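Local coordinates for citrate synthase (Mycobacterium tuberculosis, PDB 4TVM), which catalyses the condensation of acetyl-CoA with oxaloacetate and water to citrate and free CoA, a step of the Krebs cycle, at residues Leu120-Phe123 with Phe124-Phe127; Asn142-Ser145 with Ala146-Asp150; Ala221-Met224 with Leu225-His229. All coordinates share one frame; numbering follows the deposited sequence.

Contact 1: Leu120-Phe123 with Phe124-Phe127; sequences LKRF and FDGF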
ATOM      1  N   LEU A 120      12.254  16.127 -12.394  1.00 42.65           N
ATOM      2  CA  LEU A 120      11.801  14.754 -12.170  1.00 39.33           C
ATOM      3  C   LEU A 120      12.472  13.822 -13.118  1.00 35.03           C
ATOM      4  O   LEU A 120      12.778  12.690 -12.771  1.00 42.82           O
ATOM      5  CB  LEU A 120      10.293  14.605 -12.289  1.00 39.17           C
ATOM      6  CG  LEU A 120       9.851  13.181 -11.935  1.00 41.50           C
ATOM      7  CD1 LEU A 120      10.131  12.893 -10.478  1.00 41.58           C
ATOM      8  CD2 LEU A 120       8.388  12.924 -12.262  1.00 43.99           C
ATOM      9  N   LYS A 121      12.754  14.296 -14.306  1.00 35.56           N
ATOM     10  CA  LYS A 121      13.639  13.551 -15.220  1.00 34.58           C
ATOM     11  C   LYS A 121      15.016  13.364 -14.640  1.00 33.96           C
ATOM     12  O   LYS A 121      15.504  12.252 -14.585  1.00 34.14           O
ATOM     13  CB  LYS A 121      13.766  14.294 -16.532  1.00 37.15           C
ATOM     14  CG  LYS A 121      14.288  13.458 -17.673  1.00 39.51           C
ATOM     15  CD  LYS A 121      14.844  14.343 -18.768  1.00 42.13           C
ATOM     16  CE  LYS A 121      15.279  13.535 -19.977  1.00 42.16           C
ATOM     17  NZ  LYS A 121      16.613  13.960 -20.445  1.00 41.76           N
ATOM     18  N   ARG A 122      15.631  14.465 -14.187  1.00 37.00           N
ATOM     19  CA  ARG A 122      16.971  14.445 -13.596  1.00 35.84           C
ATOM     20  C   ARG A 122      17.090  13.538 -12.365  1.00 34.09           C
ATOM     21  O   ARG A 122      18.094  12.882 -12.180  1.00 32.24           O
ATOM     22  CB  ARG A 122      17.380  15.860 -13.207  1.00 43.45           C
ATOM     23  CG  ARG A 122      17.947  16.712 -14.333  1.00 52.36           C
ATOM     24  CD  ARG A 122      17.928  18.192 -13.949  1.00 58.58           C
ATOM     25  NE  ARG A 122      18.508  18.421 -12.625  1.00 64.94           N
ATOM     26  CZ  ARG A 122      18.599  19.614 -12.032  1.00 75.67           C
ATOM     27  NH1 ARG A 122      18.152  20.717 -12.634  1.00 77.42           N
ATOM     28  NH2 ARG A 122      19.156  19.706 -10.825  1.00 75.34           N
ATOM     29  N   PHE A 123      16.066  13.539 -11.518  1.00 34.43           N
ATOM     30  CA  PHE A 123      15.964  12.676 -10.341  1.00 36.53           C
ATOM     31  C   PHE A 123      16.262  11.201 -10.595  1.00 40.90           C
ATOM     32  O   PHE A 123      16.676  10.502  -9.692  1.00 44.34           O
ATOM     33  CB  PHE A 123      14.546  12.817  -9.827  1.00 39.14           C
ATOM     34  CG  PHE A 123      14.237  12.041  -8.585  1.00 37.25           C
ATOM     35  CD1 PHE A 123      13.730  10.758  -8.670  1.00 38.76           C
ATOM     36  CD2 PHE A 123      14.331  12.642  -7.347  1.00 39.22           C
ATOM     37  CE1 PHE A 123      13.374  10.053  -7.533  1.00 42.64           C
ATOM     38  CE2 PHE A 123      13.988  11.944  -6.197  1.00 42.54           C
ATOM     39  CZ  PHE A 123      13.497  10.645  -6.291  1.00 42.44           C
ATOM     40  N   PHE A 124      16.081  10.730 -11.831  1.00 43.34           N
ATOM     41  CA  PHE A 124      16.579   9.403 -12.211  1.00 41.38           C
ATOM     42  C   PHE A 124      18.090   9.274 -12.072  1.00 39.16           C
ATOM     43  O   PHE A 124      18.626   8.159 -11.962  1.00 37.03           O
ATOM     44  CB  PHE A 124      16.145   9.037 -13.637  1.00 39.53           C
ATOM     45  CG  PHE A 124      14.685   8.583 -13.747  1.00 36.97           C
ATOM     46  CD1 PHE A 124      13.655   9.509 -13.910  1.00 35.29           C
ATOM     47  CD2 PHE A 124      14.362   7.242 -13.699  1.00 34.97           C
ATOM     48  CE1 PHE A 124      12.337   9.107 -14.025  1.00 34.77           C
ATOM     49  CE2 PHE A 124      13.056   6.822 -13.828  1.00 35.17           C
ATOM     50  CZ  PHE A 124      12.035   7.758 -13.992  1.00 35.88           C
ATOM     51  N   ASP A 125      18.775  10.412 -12.047  1.00 37.79           N
ATOM     52  CA  ASP A 125      20.225  10.423 -11.968  1.00 39.95           C
ATOM     53  C   ASP A 125      20.776   9.888 -10.657  1.00 38.62           C
ATOM     54  O   ASP A 125      21.896   9.376 -10.618  1.00 36.46           O
ATOM     55  CB  ASP A 125      20.763  11.836 -12.247  1.00 43.15           C
ATOM     56  CG  ASP A 125      20.597  12.237 -13.704  1.00 44.76           C
ATOM     57  OD1 ASP A 125      20.168  11.376 -14.501  1.00 41.46           O
ATOM     58  OD2 ASP A 125      20.889  13.400 -14.064  1.00 54.24           O
ATOM     59  N   GLY A 126      19.978   9.988  -9.596  1.00 39.67           N
ATOM     60  CA  GLY A 126      20.394   9.587  -8.260  1.00 37.41           C
ATOM     61  C   GLY A 126      20.373   8.100  -8.002  1.00 40.27           C
ATOM     62  O   GLY A 126      21.040   7.595  -7.080  1.00 49.00           O
ATOM     63  N   PHE A 127      19.601   7.367  -8.785  1.00 38.07           N
ATOM     64  CA  PHE A 127      19.604   5.916  -8.632  1.00 35.55           C
ATOM     65  C   PHE A 127      20.955   5.316  -9.067  1.00 36.96           C
ATOM     66  O   PHE A 127      21.714   5.931  -9.828  1.00 38.12           O
ATOM     67  CB  PHE A 127      18.436   5.305  -9.412  1.00 32.32           C
ATOM     68  CG  PHE A 127      17.097   5.661  -8.834  1.00 30.82           C
ATOM     69  CD1 PHE A 127      16.696   5.145  -7.604  1.00 29.59           C
ATOM     70  CD2 PHE A 127      16.232   6.508  -9.504  1.00 31.23           C
ATOM     71  CE1 PHE A 127      15.452   5.466  -7.081  1.00 30.09           C
ATOM     72  CE2 PHE A 127      14.989   6.845  -8.966  1.00 29.69           C
ATOM     73  CZ  PHE A 127      14.606   6.334  -7.754  1.00 28.19           C
TER

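Contact 2: Asn142-Ser145 with Ala146-Asp150; sequences NALS and AYYQD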
ATOM      1  N   ASN A 142       5.956   7.919  -5.900  1.00 41.75           N
ATOM      2  CA  ASN A 142       5.834   8.684  -4.651  1.00 43.25           C
ATOM      3  C   ASN A 142       6.337  10.117  -4.814  1.00 45.25           C
ATOM      4  O   ASN A 142       5.695  11.061  -4.336  1.00 46.84           O
ATOM      5  CB  ASN A 142       6.564   7.968  -3.544  1.00 49.45           C
ATOM      6  CG  ASN A 142       5.802   6.723  -3.082  1.00 56.92           C
ATOM      7  OD1 ASN A 142       4.730   6.825  -2.446  1.00 52.82           O
ATOM      8  ND2 ASN A 142       6.322   5.545  -3.427  1.00 49.33           N
ATOM      9  N   ALA A 143       7.422  10.292  -5.569  1.00 43.83           N
ATOM     10  CA  ALA A 143       7.990  11.618  -5.799  1.00 44.28           C
ATOM     11  C   ALA A 143       7.089  12.558  -6.634  1.00 44.66           C
ATOM     12  O   ALA A 143       7.304  13.787  -6.680  1.00 50.69           O
ATOM     13  CB  ALA A 143       9.351  11.479  -6.452  1.00 45.19           C
ATOM     14  N   LEU A 144       6.093  12.010  -7.309  1.00 39.46           N
ATOM     15  CA  LEU A 144       5.169  12.839  -8.106  1.00 36.54           C
ATOM     16  C   LEU A 144       4.484  13.907  -7.293  1.00 38.35           C
ATOM     17  O   LEU A 144       4.176  14.975  -7.814  1.00 41.84           O
ATOM     18  CB  LEU A 144       4.049  11.977  -8.685  1.00 35.73           C
ATOM     19  CG  LEU A 144       4.457  11.125  -9.855  1.00 36.30           C
ATOM     20  CD1 LEU A 144       3.390  10.076 -10.100  1.00 36.98           C
ATOM     21  CD2 LEU A 144       4.648  12.008 -11.090  1.00 39.45           C
ATOM     22  N   SER A 145       4.170  13.585  -6.043  1.00 37.64           N
ATOM     23  CA  SER A 145       3.509  14.518  -5.175  1.00 40.39           C
ATOM     24  C   SER A 145       4.446  15.685  -4.876  1.00 46.00           C
ATOM     25  O   SER A 145       3.999  16.776  -4.553  1.00 52.86           O
ATOM     26  CB  SER A 145       3.082  13.833  -3.889  1.00 43.05           C
ATOM     27  OG  SER A 145       2.095  12.847  -4.149  1.00 43.95           O
ATOM     28  N   ALA A 146       5.746  15.460  -5.008  1.00 46.28           N
ATOM     29  CA  ALA A 146       6.713  16.540  -4.904  1.00 45.75           C
ATOM     30  C   ALA A 146       6.678  17.509  -6.097  1.00 44.07           C
ATOM     31  O   ALA A 146       7.103  18.649  -5.962  1.00 43.54           O
ATOM     32  CB  ALA A 146       8.129  15.974  -4.730  1.00 44.76           C
ATOM     33  N   TYR A 147       6.240  17.064  -7.272  1.00 43.73           N
ATOM     34  CA  TYR A 147       6.309  17.928  -8.469  1.00 41.80           C
ATOM     35  C   TYR A 147       4.958  18.389  -8.977  1.00 44.69           C
ATOM     36  O   TYR A 147       4.863  19.315  -9.775  1.00 53.47           O
ATOM     37  CB  TYR A 147       7.026  17.207  -9.596  1.00 40.30           C
ATOM     38  CG  TYR A 147       8.448  16.959  -9.305  1.00 40.66           C
ATOM     39  CD1 TYR A 147       8.845  15.792  -8.648  1.00 45.92           C
ATOM     40  CD2 TYR A 147       9.418  17.895  -9.642  1.00 44.32           C
ATOM     41  CE1 TYR A 147      10.186  15.555  -8.342  1.00 47.63           C
ATOM     42  CE2 TYR A 147      10.764  17.667  -9.336  1.00 47.00           C
ATOM     43  CZ  TYR A 147      11.135  16.500  -8.702  1.00 46.45           C
ATOM     44  OH  TYR A 147      12.446  16.266  -8.425  1.00 58.24           O
ATOM     45  N   TYR A 148       3.913  17.700  -8.559  1.00 45.03           N
ATOM     46  CA  TYR A 148       2.581  17.992  -9.017  1.00 42.62           C
ATOM     47  C   TYR A 148       1.739  18.143  -7.754  1.00 46.16           C
ATOM     48  O   TYR A 148       0.723  17.484  -7.585  1.00 45.08           O
ATOM     49  CB  TYR A 148       2.116  16.880  -9.994  1.00 39.18           C
ATOM     50  CG  TYR A 148       3.078  16.757 -11.184  1.00 38.17           C
ATOM     51  CD1 TYR A 148       2.959  17.582 -12.293  1.00 37.02           C
ATOM     52  CD2 TYR A 148       4.133  15.848 -11.177  1.00 37.61           C
ATOM     53  CE1 TYR A 148       3.839  17.497 -13.380  1.00 32.57           C
ATOM     54  CE2 TYR A 148       5.014  15.756 -12.250  1.00 36.68           C
ATOM     55  CZ  TYR A 148       4.876  16.597 -13.351  1.00 36.03           C
ATOM     56  OH  TYR A 148       5.793  16.536 -14.422  1.00 33.90           O
ATOM     57  N   GLN A 149       2.232  19.019  -6.865  1.00 52.07           N
ATOM     58  CA  GLN A 149       1.520  19.534  -5.678  1.00 51.30           C
ATOM     59  C   GLN A 149       0.268  20.261  -6.141  1.00 50.39           C
ATOM     60  O   GLN A 149      -0.706  20.427  -5.423  1.00 63.14           O
ATOM     61  CB  GLN A 149       2.392  20.573  -4.955  1.00 53.82           C
ATOM     62  CG  GLN A 149       3.723  20.086  -4.434  1.00 54.70           C
ATOM     63  CD  GLN A 149       4.460  21.146  -3.635  1.00 59.57           C
ATOM     64  OE1 GLN A 149       4.643  22.273  -4.095  1.00 60.65           O
ATOM     65  NE2 GLN A 149       4.899  20.784  -2.431  1.00 63.70           N
ATOM     66  N   ASP A 150       0.377  20.763  -7.351  1.00 49.72           N
ATOM     67  CA  ASP A 150      -0.674  21.410  -8.091  1.00 55.91           C
ATOM     68  C   ASP A 150      -2.129  20.919  -7.854  1.00 57.80           C
ATOM     69  O   ASP A 150      -3.009  21.728  -7.604  1.00 59.09           O
ATOM     70  CB  ASP A 150      -0.307  21.227  -9.579  1.00 54.42           C
ATOM     71  CG  ASP A 150      -0.889  22.273 -10.448  1.00 55.64           C
ATOM     72  OD1 ASP A 150      -1.781  23.006  -9.988  1.00 57.61           O
ATOM     73  OD2 ASP A 150      -0.452  22.370 -11.606  1.00 61.14           O
TER

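Contact 3: Ala221-Met224 with Leu225-His229; sequences ALDM and LFILH. With OAA (oxaloacetate ion), chain B.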
ATOM      1  N   ALA A 221       0.266  -5.833 -30.510  1.00 39.37           N
ATOM      2  CA  ALA A 221       0.413  -6.857 -29.507  1.00 39.77           C
ATOM      3  C   ALA A 221       0.496  -6.255 -28.104  1.00 44.06           C
ATOM      4  O   ALA A 221      -0.118  -6.758 -27.182  1.00 43.46           O
ATOM      5  CB  ALA A 221       1.637  -7.677 -29.785  1.00 40.56           C
ATOM      6  N   LEU A 222       1.259  -5.182 -27.933  1.00 46.49           N
ATOM      7  CA  LEU A 222       1.361  -4.567 -26.621  1.00 46.37           C
ATOM      8  C   LEU A 222       0.059  -3.896 -26.218  1.00 48.07           C
ATOM      9  O   LEU A 222      -0.394  -4.030 -25.081  1.00 48.97           O
ATOM     10  CB  LEU A 222       2.476  -3.546 -26.615  1.00 49.24           C
ATOM     11  CG  LEU A 222       2.865  -3.131 -25.208  1.00 49.20           C
ATOM     12  CD1 LEU A 222       3.434  -4.343 -24.488  1.00 48.41           C
ATOM     13  CD2 LEU A 222       3.839  -1.963 -25.264  1.00 48.90           C
ATOM     14  N   ASP A 223      -0.551  -3.180 -27.160  1.00 51.22           N
ATOM     15  CA  ASP A 223      -1.813  -2.481 -26.900  1.00 49.32           C
ATOM     16  C   ASP A 223      -2.881  -3.440 -26.435  1.00 50.64           C
ATOM     17  O   ASP A 223      -3.546  -3.217 -25.430  1.00 56.19           O
ATOM     18  CB  ASP A 223      -2.280  -1.757 -28.156  1.00 51.72           C
ATOM     19  CG  ASP A 223      -3.327  -0.716 -27.867  1.00 49.90           C
ATOM     20  OD1 ASP A 223      -4.457  -1.091 -27.552  1.00 50.30           O
ATOM     21  OD2 ASP A 223      -3.020   0.485 -27.933  1.00 53.48           O
ATOM     22  N   MET A 224      -3.023  -4.543 -27.151  1.00 52.87           N
ATOM     23  CA  MET A 224      -3.977  -5.564 -26.749  1.00 51.15           C
ATOM     24  C   MET A 224      -3.670  -6.066 -25.350  1.00 50.68           C
ATOM     25  O   MET A 224      -4.559  -6.156 -24.507  1.00 55.27           O
ATOM     26  CB  MET A 224      -3.951  -6.725 -27.733  1.00 50.79           C
ATOM     27  CG  MET A 224      -5.082  -7.707 -27.536  1.00 56.03           C
ATOM     28  SD  MET A 224      -5.205  -8.935 -28.858  1.00 62.47           S
ATOM     29  CE  MET A 224      -4.221 -10.263 -28.172  1.00 62.85           C
ATOM     30  N   LEU A 225      -2.407  -6.388 -25.095  1.00 44.35           N
ATOM     31  CA  LEU A 225      -2.031  -6.975 -23.817  1.00 44.90           C
ATOM     32  C   LEU A 225      -2.334  -6.085 -22.583  1.00 48.10           C
ATOM     33  O   LEU A 225      -2.589  -6.590 -21.483  1.00 48.83           O
ATOM     34  CB  LEU A 225      -0.553  -7.350 -23.844  1.00 47.31           C
ATOM     35  CG  LEU A 225      -0.265  -8.833 -24.036  1.00 46.91           C
ATOM     36  CD1 LEU A 225       1.186  -9.028 -24.426  1.00 48.65           C
ATOM     37  CD2 LEU A 225      -0.585  -9.568 -22.749  1.00 49.69           C
ATOM     38  N   PHE A 226      -2.286  -4.766 -22.755  1.00 44.42           N
ATOM     39  CA  PHE A 226      -2.714  -3.871 -21.710  1.00 43.21           C
ATOM     40  C   PHE A 226      -4.223  -3.882 -21.538  1.00 43.96           C
ATOM     41  O   PHE A 226      -4.715  -3.685 -20.446  1.00 46.28           O
ATOM     42  CB  PHE A 226      -2.252  -2.452 -21.992  1.00 48.93           C
ATOM     43  CG  PHE A 226      -0.762  -2.260 -21.935  1.00 49.41           C
ATOM     44  CD1 PHE A 226       0.054  -3.100 -21.192  1.00 52.10           C
ATOM     45  CD2 PHE A 226      -0.190  -1.187 -22.589  1.00 52.73           C
ATOM     46  CE1 PHE A 226       1.416  -2.889 -21.133  1.00 51.68           C
ATOM     47  CE2 PHE A 226       1.165  -0.960 -22.533  1.00 52.74           C
ATOM     48  CZ  PHE A 226       1.971  -1.809 -21.795  1.00 54.20           C
ATOM     49  N   ILE A 227      -4.974  -4.143 -22.594  1.00 50.68           N
ATOM     50  CA  ILE A 227      -6.426  -4.323 -22.450  1.00 46.94           C
ATOM     51  C   ILE A 227      -6.697  -5.554 -21.599  1.00 44.25           C
ATOM     52  O   ILE A 227      -7.518  -5.525 -20.650  1.00 42.54           O
ATOM     53  CB  ILE A 227      -7.150  -4.469 -23.802  1.00 50.00           C
ATOM     54  CG1 ILE A 227      -6.799  -3.288 -24.716  1.00 54.25           C
ATOM     55  CG2 ILE A 227      -8.658  -4.552 -23.591  1.00 49.02           C
ATOM     56  CD1 ILE A 227      -7.433  -3.313 -26.094  1.00 53.92           C
ATOM     57  N   LEU A 228      -5.972  -6.627 -21.884  1.00 43.75           N
ATOM     58  CA  LEU A 228      -6.157  -7.879 -21.126  1.00 40.64           C
ATOM     59  C   LEU A 228      -5.851  -7.720 -19.673  1.00 43.40           C
ATOM     60  O   LEU A 228      -6.454  -8.398 -18.847  1.00 46.54           O
ATOM     61  CB  LEU A 228      -5.350  -9.014 -21.722  1.00 40.13           C
ATOM     62  CG  LEU A 228      -5.957  -9.511 -23.046  1.00 42.75           C
ATOM     63  CD1 LEU A 228      -4.892  -9.917 -24.056  1.00 44.50           C
ATOM     64  CD2 LEU A 228      -6.939 -10.648 -22.817  1.00 44.34           C
ATOM     65  N   HIS A 229      -4.936  -6.801 -19.345  1.00 52.89           N
ATOM     66  CA  HIS A 229      -4.503  -6.587 -17.943  1.00 47.81           C
ATOM     67  C   HIS A 229      -5.028  -5.306 -17.325  1.00 48.31           C
ATOM     68  O   HIS A 229      -4.713  -5.006 -16.181  1.00 54.43           O
ATOM     69  CB  HIS A 229      -2.988  -6.579 -17.868  1.00 51.26           C
ATOM     70  CG  HIS A 229      -2.365  -7.930 -18.019  1.00 55.98           C
ATOM     71  ND1 HIS A 229      -2.195  -8.792 -16.954  1.00 58.05           N
ATOM     72  CD2 HIS A 229      -1.846  -8.559 -19.103  1.00 59.49           C
ATOM     73  CE1 HIS A 229      -1.606  -9.898 -17.378  1.00 63.90           C
ATOM     74  NE2 HIS A 229      -1.390  -9.784 -18.679  1.00 61.92           N
TER
HETATM   75  O1  OAA B 501      -4.272  -9.914 -13.884  1.00 57.08           O
HETATM   76  O2  OAA B 501      -2.575 -11.315 -14.176  1.00 52.84           O
HETATM   77  O4  OAA B 501      -5.865 -12.000  -9.972  1.00 47.75           O
HETATM   78  O5  OAA B 501      -6.020  -9.818  -9.843  1.00 48.20           O
HETATM   79  O3  OAA B 501      -4.274  -9.374 -11.497  1.00 55.21           O
HETATM   80  C1  OAA B 501      -3.576 -10.899 -13.533  1.00 56.11           C
HETATM   81  C2  OAA B 501      -3.999 -11.607 -12.276  1.00 54.44           C
HETATM   82  C3  OAA B 501      -4.563 -10.550 -11.361  1.00 56.31           C
HETATM   83  C4  OAA B 501      -5.514 -10.842 -10.308  1.00 53.78           C

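Contact 1: Leu120-Phe123 with Phe124-Phe127
Different first torsions bring the rings of Phe123 and Phe127 together: CG of Phe123 is turned away from its own backbone N (chi1 -178°), whereas CG of Phe127 keeps beside its backbone N and trans to its carbonyl carbon (chi1 -68°). One corner of each ring meets the other, with Phe123 CE1 lying 3.9 Å from Phe127 CE2. The planes stand at 82°, yet the approach is oblique, with the centroids 5.8 Å apart. Phe124, four residues after Leu120, sends its ring along the preceding turn, and its CD1 edge comes 3.5 Å from Leu120 O, near the ring plane, where the slightly positive aromatic hydrogens suit a carbonyl oxygen.

The backbone beneath follows helix 118-122 into a 3-10 turn. Phe124 N donates to Lys121 O at 3.2 Å from above the carbonyl plane, consistent with the tighter i to i+3 spacing, and Gly126 N makes a weak bond of 3.3 Å to Phe123 O.

Phenylalanine suits these buried positions because most of the surroundings are apolar or aromatic: Val136 of helix 133-147 takes both Phe124 and Phe127, and Phe187 meets Phe124 edge-to-face. Phe123 and Phe127 also face the second subunit, where each ring packs edge-to-face on the other residue of the pair, Phe123 on Phe127 of the neighbouring subunit and Phe127 on its Phe123.

Contact 2: Asn142-Ser145 with Ala146-Asp150
This is a local contact at the C-terminal end of helix 133-147, where the last turn tightens before the chain leaves the helix, beside helix 118-122 and against the second subunit, whose Gly126 packs on Tyr147. Leu144 and Tyr148, four residues apart, carry the side-chain part. Methyl CD2 of Leu144 meets the CD2 and CE2 atoms of the tyrosine ring, 3.9 Å from Tyr148 CD2, and the two side chains cross at a slant. The ring is brought back along the helix because CG of Tyr148 stays beside its backbone N (chi1 -58°), which also sets its edge near Leu144 O, 3.5 Å from Tyr148 CD2. Tyr147 does much the same one residue earlier: its CD1 edge approaches Ala143 O at 3.2 Å, near the ring plane.

Two backbone donors share Leu144 O. Tyr148 N reaches it at 2.8 Å, almost in line with the carbonyl bond (166°), while Tyr147 N comes from above the carbonyl plane at 3.0 Å. Ala146 N likewise closes a tight turn on Ala143 O at 2.8 Å, again from above the carbonyl plane.

Leucine and tyrosine fit here because both meet Phe252 of helix 251-262, yet the tyrosine also carries a hydroxyl, which bonds to His117 N. Ser145 is buried too, and its OG is satisfied by Asn250 ND2. One carbonyl thus serves both an i+3 and an i+4 donor, while buried side-chain hydroxyls find their partners outside the turn.

Contact 3: Ala221-Met224 with Leu225-His229
Leu222 and Phe226, one helical turn apart, make the closest apolar side-chain contact. The branch carbon of the leucine stands over the far end of the ring, with Leu222 CG 3.8 Å from Phe226 CZ; measured to the ring centroid the CH-pi approach is off-centre, 30° from the normal. Leu222 reaches forward because its CG points away from its backbone N (chi1 -165°), while the carbonyl oxygen Leu222 O lies over a face of the same ring near its rim. On another side of the helix Met224 and Leu228 run side by side in the same direction, Met224 CG coming 4.1 Å from Leu228 CD1, and the flexible thioether chain bends at its third torsion. At the helix end His229 belongs to the oxaloacetate pocket: its ring edge faces the ligand, with CE1 3.6 Å from O2 of oxaloacetate.

These side chains belong to helix 216-229, buried in the largely helical core of the citrate synthase fold, and i to i+4 bonds, some of them weak, space them. Phe226 N donates to Leu222 O at 3.1 Å and Leu228 N to Met224 O at 3.0 Å, both nearly straight onto the carbonyl.

Farther out, helix 196-205 covers Leu222, whereas helices 76-82 and 317-329 pack on Met224 and Leu228; apolar residues suit a helix enclosed in this way. Asp223, partly exposed, is a polar residue of the helix, and its OD1 accepts a hydrogen bond from Phe85 N. Arg391, which hydrogen-bonds the ligand, also bonds His229 O through NE.

How the contacts relate
Contacts 1 and 2 form one neighbourhood, their centres 14 Å apart. Helices 118-122 and 133-147 follow each other in the chain and pack together: Leu120 CD1 lies 3.4 Å from Tyr147 CE1, and Leu120 CD2 lies 4.0 Å from Leu144 CD2. Both contacts also touch the second subunit, so Phe123-Phe127 and helix 133-147 contribute to the dimer interface. Contact 3 stands apart, its centre 29 Å from that of contact 1 and 28 Å from that of contact 2, with nearest atoms about 16 and 17 Å away. It alone of the three holds a residue of the oxaloacetate pocket, and the side chain of Leu225 is about 9 Å from that of Asp366, probably an active-site residue.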